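PDB 5XEI: chromosome partition protein Smc from Pyrococcus yayanosii, which probably helps condense and partition chromosomes, binding DNA and hydrolysing ATP, the latter in head domains at the ends of its long coiled coil. Local coordinates for residues G51-K56 / S112-N117; R462-I467 / M486-K491. One frame throughout, in Å; residues are numbered along the deposited sequence.

Both contacts lie in the ATPase head, with their nearest atoms about 21 Å apart, and they tie together different parts of it. Contact 1 is the more buried: it joins the loop leaving helix 41-49 to an inner strand of the antiparallel sheet, with a tyrosine ring edge against a glycine and arginines close by. Contact 2 is partly buried and joins two helices that pack beside the mixed sheet; there an asparagine amide meets an alanine methyl and an aspartate. Neither has a hydrogen bond between its segments; contact 1 is van der Waals contact of ring edge and hydroxyl with glycine, contact 2 a meeting of small and polar side chains near the protein surface.

Contact 1 of 2, residues G51-K56 / S112-N117; sequences GGLSAK and SAYWLN
A Schellman motif closes helix 41-49, and its positive-phi residue, Gly51, is where the ring of Tyr114 arrives from strand 112-116. The phenol reaches Gly51 with its far end: Tyr114 OH lies 3.4 Å from Gly51 CA, and Tyr114 CE2 is 4.0 Å from the same Gly51 CA. The alpha carbon sits near the ring plane, at the edge, so the ring presents its rim and not a face. Glycine suits this place because it readily accepts the backbone turn (phi 65°) that lets the motif return the chain's N-H groups to carbonyls of the last helical turn. Tyr114 in turn has the length to span the gap between the two backbones, Gly51 CA and Tyr114 CA being 8.7 Å apart. Its CG lies beside the backbone N and opposite the carbonyl carbon (chi1 -68°), which carries the ring off the strand towards the loop. Leu53 adds a looser van der Waals touch, its methyl carbon Leu53 CD2 4.4 Å from Tyr114 OH.

The helix that ends here follows the predicted ATP-binding P-loop, whereas Tyr114 belongs to the antiparallel sheet of the ABC-type head, so the contact joins the end of the P-loop helix to a strand of that sheet. Helix 123-132 borders the same side, where Arg123 and Ile126 touch the tyrosine ring. Two arginines grip the glycine carbonyls: Arg104, on the adjoining strand 99-106, bonds to Gly52 O, and Arg123 bonds to Gly51 O. Their hydrogen bonds satisfy buried carbonyl oxygens beside the ring, and Leu53 packs against both side chains.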
loop_
_atom_site.group_PDB
_atom_site.type_symbol
_atom_site.label_atom_id
_atom_site.label_comp_id
_atom_site.label_asym_id
_atom_site.label_seq_id
_atom_site.Cartn_x
_atom_site.Cartn_y
_atom_site.Cartn_z
ATOM N N GLY A 51 -24.423 7.448 -8.489
ATOM C CA GLY A 51 -23.893 8.261 -7.407
ATOM C C GLY A 51 -23.237 9.543 -7.870
ATOM O O GLY A 51 -22.233 9.978 -7.287
ATOM N N GLY A 52 -23.775 10.155 -8.919
ATOM C CA GLY A 52 -23.265 11.444 -9.341
ATOM C C GLY A 52 -23.737 12.563 -8.434
ATOM O O GLY A 52 -24.933 12.856 -8.402
ATOM N N LEU A 53 -22.826 13.173 -7.667
ATOM C CA LEU A 53 -23.118 14.400 -6.931
ATOM C C LEU A 53 -22.836 15.649 -7.770
ATOM O O LEU A 53 -22.713 16.748 -7.222
ATOM C CB LEU A 53 -22.325 14.433 -5.618
ATOM C CG LEU A 53 -22.579 13.333 -4.573
ATOM C CD1 LEU A 53 -22.368 13.841 -3.158
ATOM C CD2 LEU A 53 -23.978 12.744 -4.692
ATOM N N SER A 54 -22.808 15.492 -9.097
ATOM C CA SER A 54 -22.176 16.424 -10.027
ATOM C C SER A 54 -22.891 17.776 -10.142
ATOM O O SER A 54 -22.245 18.760 -10.525
ATOM C CB SER A 54 -22.090 15.755 -11.405
ATOM O OG SER A 54 -21.477 14.466 -11.345
ATOM N N ALA A 55 -24.198 17.839 -9.844
ATOM C CA ALA A 55 -24.994 19.068 -9.874
ATOM C C ALA A 55 -25.057 19.670 -11.282
ATOM O O ALA A 55 -26.039 19.451 -12.006
ATOM C CB ALA A 55 -24.458 20.083 -8.851
ATOM N N LYS A 56 -24.025 20.431 -11.681
ATOM C CA LYS A 56 -23.982 20.988 -13.036
ATOM C C LYS A 56 -24.105 19.898 -14.092
ATOM O O LYS A 56 -24.775 20.089 -15.118
ATOM C CB LYS A 56 -22.681 21.764 -13.274
ATOM C CG LYS A 56 -22.377 21.938 -14.774
ATOM C CD LYS A 56 -20.889 22.086 -15.123
ATOM C CE LYS A 56 -20.712 22.180 -16.648
ATOM N NZ LYS A 56 -19.458 22.881 -17.072
ATOM N N SER A 112 -30.385 11.888 -0.157
ATOM C CA SER A 112 -30.478 10.762 -1.088
ATOM C C SER A 112 -30.628 9.438 -0.345
ATOM O O SER A 112 -30.699 9.374 0.879
ATOM C CB SER A 112 -29.251 10.696 -1.997
ATOM O OG SER A 112 -29.274 11.730 -2.951
ATOM N N ALA A 113 -30.653 8.359 -1.113
ATOM C CA ALA A 113 -30.842 7.032 -0.551
ATOM C C ALA A 113 -30.561 6.019 -1.642
ATOM O O ALA A 113 -31.005 6.195 -2.778
ATOM C CB ALA A 113 -32.266 6.846 -0.016
ATOM N N TYR A 114 -29.840 4.963 -1.294
ATOM C CA TYR A 114 -29.435 3.967 -2.269
ATOM C C TYR A 114 -29.973 2.597 -1.878
ATOM O O TYR A 114 -30.384 2.362 -0.741
ATOM C CB TYR A 114 -27.902 3.943 -2.408
ATOM C CG TYR A 114 -27.335 5.200 -3.029
ATOM C CD1 TYR A 114 -27.230 6.364 -2.285
ATOM C CD2 TYR A 114 -26.895 5.220 -4.357
ATOM C CE1 TYR A 114 -26.724 7.522 -2.829
ATOM C CE2 TYR A 114 -26.368 6.381 -4.921
ATOM C CZ TYR A 114 -26.293 7.530 -4.138
ATOM O OH TYR A 114 -25.803 8.716 -4.634
ATOM N N TRP A 115 -29.985 1.696 -2.852
ATOM C CA TRP A 115 -30.331 0.297 -2.643
ATOM C C TRP A 115 -29.630 -0.529 -3.707
ATOM O O TRP A 115 -29.758 -0.210 -4.895
ATOM C CB TRP A 115 -31.830 0.058 -2.785
ATOM C CG TRP A 115 -32.718 0.708 -1.798
ATOM C CD1 TRP A 115 -33.227 0.146 -0.660
ATOM C CD2 TRP A 115 -33.267 2.027 -1.875
ATOM N NE1 TRP A 115 -34.052 1.038 -0.025
ATOM C CE2 TRP A 115 -34.090 2.203 -0.745
ATOM C CE3 TRP A 115 -33.132 3.081 -2.779
ATOM C CZ2 TRP A 115 -34.776 3.390 -0.500
ATOM C CZ3 TRP A 115 -33.813 4.258 -2.532
ATOM C CH2 TRP A 115 -34.623 4.403 -1.401
ATOM N N LEU A 116 -28.922 -1.588 -3.317
ATOM C CA LEU A 116 -28.589 -2.641 -4.271
ATOM C C LEU A 116 -29.431 -3.857 -3.947
ATOM O O LEU A 116 -29.522 -4.259 -2.786
ATOM C CB LEU A 116 -27.104 -3.002 -4.302
ATOM C CG LEU A 116 -26.191 -3.173 -3.100
ATOM C CD1 LEU A 116 -26.545 -4.407 -2.252
ATOM C CD2 LEU A 116 -24.769 -3.295 -3.631
ATOM N N ASN A 117 -30.098 -4.385 -4.968
ATOM C CA ASN A 117 -30.930 -5.575 -4.832
ATOM C C ASN A 117 -31.889 -5.470 -3.649
ATOM O O ASN A 117 -32.230 -6.479 -3.028
ATOM C CB ASN A 117 -30.055 -6.822 -4.725
ATOM C CG ASN A 117 -29.236 -7.060 -5.989
ATOM O OD1 ASN A 117 -29.783 -7.095 -7.082
ATOM N ND2 ASN A 117 -27.925 -7.210 -5.844
#

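Contact 2 of 2, residues R462-I467 / M486-K491; sequences RVADLI and MANADK
This is a small, partly buried helix-to-helix contact, in which Asn488 of 483-488 leans on Ala464 and Asp465 of helix 457-470. The closest alpha carbons, Ala464 CA and Asn488 CA, are 6.8 Å apart, near enough that a small residue is well suited to the facing position. Ala464 directs its methyl at the second helix, and Ala464 CB lies 4.4 Å from Asn488 CG, so the amide end of the asparagine rests against a methyl in van der Waals contact. The same amide reaches on to the carboxylate, with Asn488 CG 4.5 Å from Asp465 OD1. Asp465 leaves its helix pointing away from Asn488, but its CG lies beside the backbone N (chi1 -52°), and the carboxylate swings back to the amide. The two flat groups stand almost at right angles, their planes 82° apart, and make no hydrogen bond. Polar residues fit here because Asp465 and Asn488 are both partly exposed.

The inner side of helix 457-470 is quite different. Val463 and Leu466 pack on helix 424-440, and Ile467 lies on Phe476 and Val478 of strand 475-480. Past Asn488 the chain descends into strand 491-498, Lys491 pairing through its backbone with Ala30 of strand 28-32. Helix 457-470 connects the neighbouring parallel strands 445-449 and 475-480, the beta-alpha-beta crossover of P-loop ATPases such as this ABC-type head.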
loop_
_atom_site.group_PDB
_atom_site.type_symbol
_atom_site.label_atom_id
_atom_site.label_comp_id
_atom_site.label_asym_id
_atom_site.label_seq_id
_atom_site.Cartn_x
_atom_site.Cartn_y
_atom_site.Cartn_z
ATOM N N ARG A 462 -19.107 7.318 -40.562
ATOM C CA ARG A 462 -18.019 6.453 -40.093
ATOM C C ARG A 462 -18.121 6.189 -38.590
ATOM O O ARG A 462 -17.882 5.060 -38.131
ATOM C CB ARG A 462 -16.649 7.053 -40.443
ATOM C CG ARG A 462 -16.631 8.078 -41.545
ATOM C CD ARG A 462 -15.219 8.612 -41.804
ATOM N NE ARG A 462 -15.245 9.976 -42.322
ATOM C CZ ARG A 462 -15.019 10.286 -43.595
ATOM N NH1 ARG A 462 -14.739 9.331 -44.476
ATOM N NH2 ARG A 462 -15.070 11.552 -43.998
ATOM N N VAL A 463 -18.487 7.213 -37.811
ATOM C CA VAL A 463 -18.708 7.025 -36.380
ATOM C C VAL A 463 -19.777 5.970 -36.141
ATOM O O VAL A 463 -19.596 5.050 -35.335
ATOM C CB VAL A 463 -19.082 8.354 -35.712
ATOM C CG1 VAL A 463 -19.271 8.126 -34.246
ATOM C CG2 VAL A 463 -18.013 9.395 -35.943
ATOM N N ALA A 464 -20.915 6.087 -36.834
ATOM C CA ALA A 464 -21.974 5.095 -36.672
ATOM C C ALA A 464 -21.485 3.710 -37.065
ATOM O O ALA A 464 -21.811 2.718 -36.400
ATOM C CB ALA A 464 -23.200 5.481 -37.490
ATOM N N ASP A 465 -20.670 3.624 -38.123
ATOM C CA ASP A 465 -20.056 2.343 -38.473
ATOM C C ASP A 465 -19.109 1.877 -37.385
ATOM O O ASP A 465 -19.111 0.698 -37.009
ATOM C CB ASP A 465 -19.306 2.444 -39.795
ATOM C CG ASP A 465 -20.161 3.010 -40.893
ATOM O OD1 ASP A 465 -21.366 2.663 -40.935
ATOM O OD2 ASP A 465 -19.634 3.803 -41.707
ATOM N N LEU A 466 -18.288 2.787 -36.868
ATOM C CA LEU A 466 -17.381 2.411 -35.796
ATOM C C LEU A 466 -18.149 1.931 -34.577
ATOM O O LEU A 466 -17.782 0.928 -33.951
ATOM C CB LEU A 466 -16.489 3.594 -35.442
ATOM C CG LEU A 466 -15.294 3.146 -34.619
ATOM C CD1 LEU A 466 -14.767 1.863 -35.222
ATOM C CD2 LEU A 466 -14.205 4.207 -34.617
ATOM N N ILE A 467 -19.222 2.641 -34.234
ATOM C CA ILE A 467 -20.062 2.247 -33.107
ATOM C C ILE A 467 -20.682 0.892 -33.383
ATOM O O ILE A 467 -20.668 -0.011 -32.536
ATOM C CB ILE A 467 -21.135 3.321 -32.849
ATOM C CG1 ILE A 467 -20.469 4.645 -32.472
ATOM C CG2 ILE A 467 -22.142 2.860 -31.786
ATOM C CD1 ILE A 467 -21.435 5.742 -32.238
ATOM N N MET A 486 -29.255 6.791 -36.426
ATOM C CA MET A 486 -30.424 5.930 -36.273
ATOM C C MET A 486 -30.331 4.675 -37.120
ATOM O O MET A 486 -30.822 3.610 -36.727
ATOM C CB MET A 486 -31.672 6.694 -36.689
ATOM C CG MET A 486 -32.550 7.111 -35.598
ATOM S SD MET A 486 -33.765 8.198 -36.339
ATOM C CE MET A 486 -32.832 9.733 -36.411
ATOM N N ALA A 487 -29.729 4.795 -38.303
ATOM C CA ALA A 487 -29.889 3.785 -39.340
ATOM C C ALA A 487 -29.278 2.447 -38.929
ATOM O O ALA A 487 -29.833 1.381 -39.234
ATOM C CB ALA A 487 -29.268 4.297 -40.633
ATOM N N ASN A 488 -28.145 2.477 -38.227
ATOM C CA ASN A 488 -27.460 1.248 -37.846
ATOM C C ASN A 488 -27.823 0.745 -36.459
ATOM O O ASN A 488 -27.357 -0.333 -36.072
ATOM C CB ASN A 488 -25.946 1.438 -37.909
ATOM C CG ASN A 488 -25.508 2.118 -39.165
ATOM O OD1 ASN A 488 -25.672 3.333 -39.321
ATOM N ND2 ASN A 488 -24.972 1.337 -40.094
ATOM N N ALA A 489 -28.608 1.481 -35.687
ATOM C CA ALA A 489 -28.932 0.972 -34.368
ATOM C C ALA A 489 -29.664 -0.356 -34.488
ATOM O O ALA A 489 -30.333 -0.634 -35.487
ATOM C CB ALA A 489 -29.781 1.980 -33.592
ATOM N N ASP A 490 -29.487 -1.198 -33.471
ATOM C CA ASP A 490 -30.266 -2.425 -33.354
ATOM C C ASP A 490 -31.658 -2.140 -32.822
ATOM O O ASP A 490 -32.600 -2.878 -33.123
ATOM C CB ASP A 490 -29.584 -3.430 -32.415
ATOM C CG ASP A 490 -28.105 -3.644 -32.728
ATOM O OD1 ASP A 490 -27.383 -2.652 -32.979
ATOM O OD2 ASP A 490 -27.666 -4.817 -32.722
ATOM N N LYS A 491 -31.782 -1.110 -31.992
ATOM C CA LYS A 491 -33.035 -0.694 -31.383
ATOM C C LYS A 491 -33.063 0.827 -31.363
ATOM O O LYS A 491 -32.019 1.474 -31.223
ATOM C CB LYS A 491 -33.188 -1.250 -29.963
ATOM C CG LYS A 491 -34.169 -0.458 -29.094
ATOM C CD LYS A 491 -34.339 -1.043 -27.681
ATOM C CE LYS A 491 -35.049 -2.383 -27.726
ATOM N NZ LYS A 491 -35.544 -2.806 -26.400
#